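Local coordinates for TgTwinScan_2721 - E2 domain (Toxoplasma gondii, PDB 2F4Z), which probably acts as a ubiquitin-conjugating (E2) enzyme, carrying activated ubiquitin as a thioester and passing it on toward protein substrates, at residues A[74-79]-A[95-100]. Numbering follows the deposited sequence.
Sequences IHRWRG and TLDIVI
Trp77 with Ile98 and Gly79 with Leu96 form antiparallel hydrogen-bonded pairs, each joined by two backbone N-H...O bonds, with the strand directions 148° apart. Beyond the paired strands, Ile100 N still bonds to His75 O, nearly straight at 171°, where the chain turns its corner into strand 77-82. On the buried face, the CD1 methyl of Ile100 sits over the five-membered ring of Trp77, a CH-pi contact 3.5 Å from the centroid. The indole NE1 donates within its own segment to Ile74 O, tying the ring to the corner, though the donor stands above that carbonyl's plane. Next along this face, Ile98 CB packs on Trp77 CB, and Ile98 CD1 lies 3.6 Å from Gly79 N, against the bare backbone of Gly79. The opposite face carries Arg76, Arg78, Asp97 and Val99. Arg76 leaves with CG anti to the backbone N (chi1 -174°) and bends at chi2, which carries its guanidinium toward Asp97; Arg76 NE bonds to the syn lone pair of Asp97 OD1 at 2.7 Å, forming a salt bridge, while the NH1 bond to the same oxygen is weak. Val99 CG2 lies over one guanidinium face. A water lies between Asp97 OD1 and Trp77 O and appears to donate to both, although its distance to Asp97 OD1 is doubtfully short. Farther on, Thr95 CG2 packs against Arg78 CG at 3.6 Å. This hairpin forms the centre of the antiparallel E2 sheet, flanked by strands 65-70 and 110-113; on the Trp77 side, helix 144-156 sets Ile144 on Trp77 and Ile100, Leu148 on Ile98 and Ile151 on Leu96, while Leu37 of helix 33-46 touches His75 and Ile100.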
loop_
_atom_site.group_PDB
_atom_site.type_symbol
_atom_site.label_atom_id
_atom_site.label_comp_id
_atom_site.label_asym_id
_atom_site.label_seq_id
_atom_site.Cartn_x
_atom_site.Cartn_y
_atom_site.Cartn_z
ATOM N N ILE A 74 5.414 7.463 20.642
ATOM C CA ILE A 74 4.779 7.125 19.327
ATOM C C ILE A 74 5.672 6.226 18.418
ATOM O O ILE A 74 5.253 5.879 17.318
ATOM C CB ILE A 74 4.492 8.348 18.381
ATOM C CG1 ILE A 74 5.182 9.577 18.856
ATOM C CG2 ILE A 74 2.992 8.414 17.842
ATOM C CD1 ILE A 74 6.630 9.539 18.509
ATOM N N HIS A 75 6.907 5.957 18.859
ATOM C CA HIS A 75 7.864 5.032 18.201
ATOM C C HIS A 75 7.827 3.634 18.801
ATOM O O HIS A 75 8.596 2.757 18.396
ATOM C CB HIS A 75 9.286 5.596 18.256
ATOM C CG HIS A 75 9.507 6.683 17.260
ATOM N ND1 HIS A 75 9.242 8.002 17.534
ATOM C CD2 HIS A 75 9.867 6.636 15.952
ATOM C CE1 HIS A 75 9.463 8.728 16.454
ATOM N NE2 HIS A 75 9.855 7.929 15.483
ATOM N N ARG A 76 6.943 3.420 19.774
ATOM C CA ARG A 76 6.771 2.090 20.334
ATOM C C ARG A 76 5.279 1.774 20.376
ATOM O O ARG A 76 4.486 2.490 21.015
ATOM C CB ARG A 76 7.440 2.010 21.719
ATOM C CG ARG A 76 7.433 0.591 22.302
ATOM C CD ARG A 76 8.285 -0.369 21.420
ATOM N NE ARG A 76 8.483 -1.659 22.059
ATOM C CZ ARG A 76 9.517 -1.964 22.835
ATOM N NH1 ARG A 76 9.585 -3.181 23.361
ATOM N NH2 ARG A 76 10.471 -1.071 23.090
ATOM N N TRP A 77 4.866 0.777 19.615
ATOM C CA TRP A 77 3.438 0.449 19.527
ATOM C C TRP A 77 3.217 -1.009 19.863
ATOM O O TRP A 77 4.135 -1.858 19.809
ATOM C CB TRP A 77 2.883 0.628 18.096
ATOM C CG TRP A 77 2.763 2.012 17.466
ATOM C CD1 TRP A 77 3.387 3.173 17.850
ATOM C CD2 TRP A 77 2.033 2.326 16.278
ATOM N NE1 TRP A 77 3.078 4.195 16.977
ATOM C CE2 TRP A 77 2.242 3.703 16.004
ATOM C CE3 TRP A 77 1.215 1.577 15.417
ATOM C CZ2 TRP A 77 1.669 4.351 14.885
ATOM C CZ3 TRP A 77 0.632 2.226 14.311
ATOM C CH2 TRP A 77 0.853 3.603 14.067
ATOM N N ARG A 78 1.968 -1.305 20.133
ATOM C CA ARG A 78 1.477 -2.652 20.287
ATOM C C ARG A 78 0.464 -2.855 19.156
ATOM O O ARG A 78 -0.352 -1.950 18.921
ATOM C CB ARG A 78 0.771 -2.717 21.616
ATOM C CG ARG A 78 0.686 -4.027 22.202
ATOM C CD ARG A 78 -0.115 -3.864 23.520
ATOM N NE ARG A 78 0.637 -3.161 24.566
ATOM C CZ ARG A 78 1.597 -3.733 25.293
ATOM N NH1 ARG A 78 1.926 -5.021 25.063
ATOM N NH2 ARG A 78 2.226 -3.031 26.243
ATOM N N GLY A 79 0.603 -3.952 18.395
ATOM C CA GLY A 79 -0.327 -4.305 17.329
ATOM C C GLY A 79 -1.221 -5.443 17.820
ATOM O O GLY A 79 -0.817 -6.206 18.688
ATOM N N THR A 95 -1.146 -10.268 20.021
ATOM C CA THR A 95 -0.475 -9.032 20.323
ATOM C C THR A 95 0.886 -9.068 19.686
ATOM O O THR A 95 1.550 -10.098 19.735
ATOM C CB THR A 95 -0.331 -8.905 21.869
ATOM O OG1 THR A 95 -1.658 -8.834 22.419
ATOM C CG2 THR A 95 0.490 -7.654 22.311
ATOM N N LEU A 96 1.269 -7.949 19.059
ATOM C CA LEU A 96 2.575 -7.745 18.476
ATOM C C LEU A 96 3.310 -6.589 19.162
ATOM O O LEU A 96 2.716 -5.609 19.572
ATOM C CB LEU A 96 2.472 -7.417 16.980
ATOM C CG LEU A 96 1.938 -8.347 15.883
ATOM C CD1 LEU A 96 3.031 -9.124 15.157
ATOM C CD2 LEU A 96 0.753 -9.220 16.189
ATOM N N ASP A 97 4.601 -6.716 19.272
ATOM C CA ASP A 97 5.412 -5.575 19.649
ATOM C C ASP A 97 5.918 -4.873 18.352
ATOM O O ASP A 97 6.265 -5.541 17.414
ATOM C CB ASP A 97 6.572 -6.068 20.542
ATOM C CG ASP A 97 7.498 -4.951 20.932
ATOM O OD1 ASP A 97 7.035 -3.855 21.341
ATOM O OD2 ASP A 97 8.712 -5.151 20.766
ATOM N N ILE A 98 5.920 -3.532 18.305
ATOM C CA ILE A 98 6.225 -2.754 17.103
ATOM C C ILE A 98 7.203 -1.663 17.522
ATOM O O ILE A 98 6.878 -0.773 18.348
ATOM C CB ILE A 98 4.970 -2.141 16.393
ATOM C CG1 ILE A 98 3.917 -3.222 16.036
ATOM C CG2 ILE A 98 5.365 -1.275 15.093
ATOM C CD1 ILE A 98 2.511 -2.617 15.661
ATOM N N VAL A 99 8.401 -1.737 16.973
ATOM C CA VAL A 99 9.434 -0.742 17.218
ATOM C C VAL A 99 9.554 0.033 15.922
ATOM O O VAL A 99 9.856 -0.538 14.849
ATOM C CB VAL A 99 10.761 -1.413 17.569
ATOM C CG1 VAL A 99 11.901 -0.376 17.731
ATOM C CG2 VAL A 99 10.586 -2.252 18.864
ATOM N N ILE A 100 9.291 1.320 15.995
ATOM C CA ILE A 100 9.333 2.138 14.802
ATOM C C ILE A 100 10.684 2.839 14.792
ATOM O O ILE A 100 10.929 3.608 15.688
ATOM C CB ILE A 100 8.138 3.156 14.771
ATOM C CG1 ILE A 100 6.837 2.321 14.693
ATOM C CG2 ILE A 100 8.343 4.150 13.620
ATOM C CD1 ILE A 100 5.617 2.989 15.079
HETATM O O HOH W 1 4.929 -2.884 22.357
#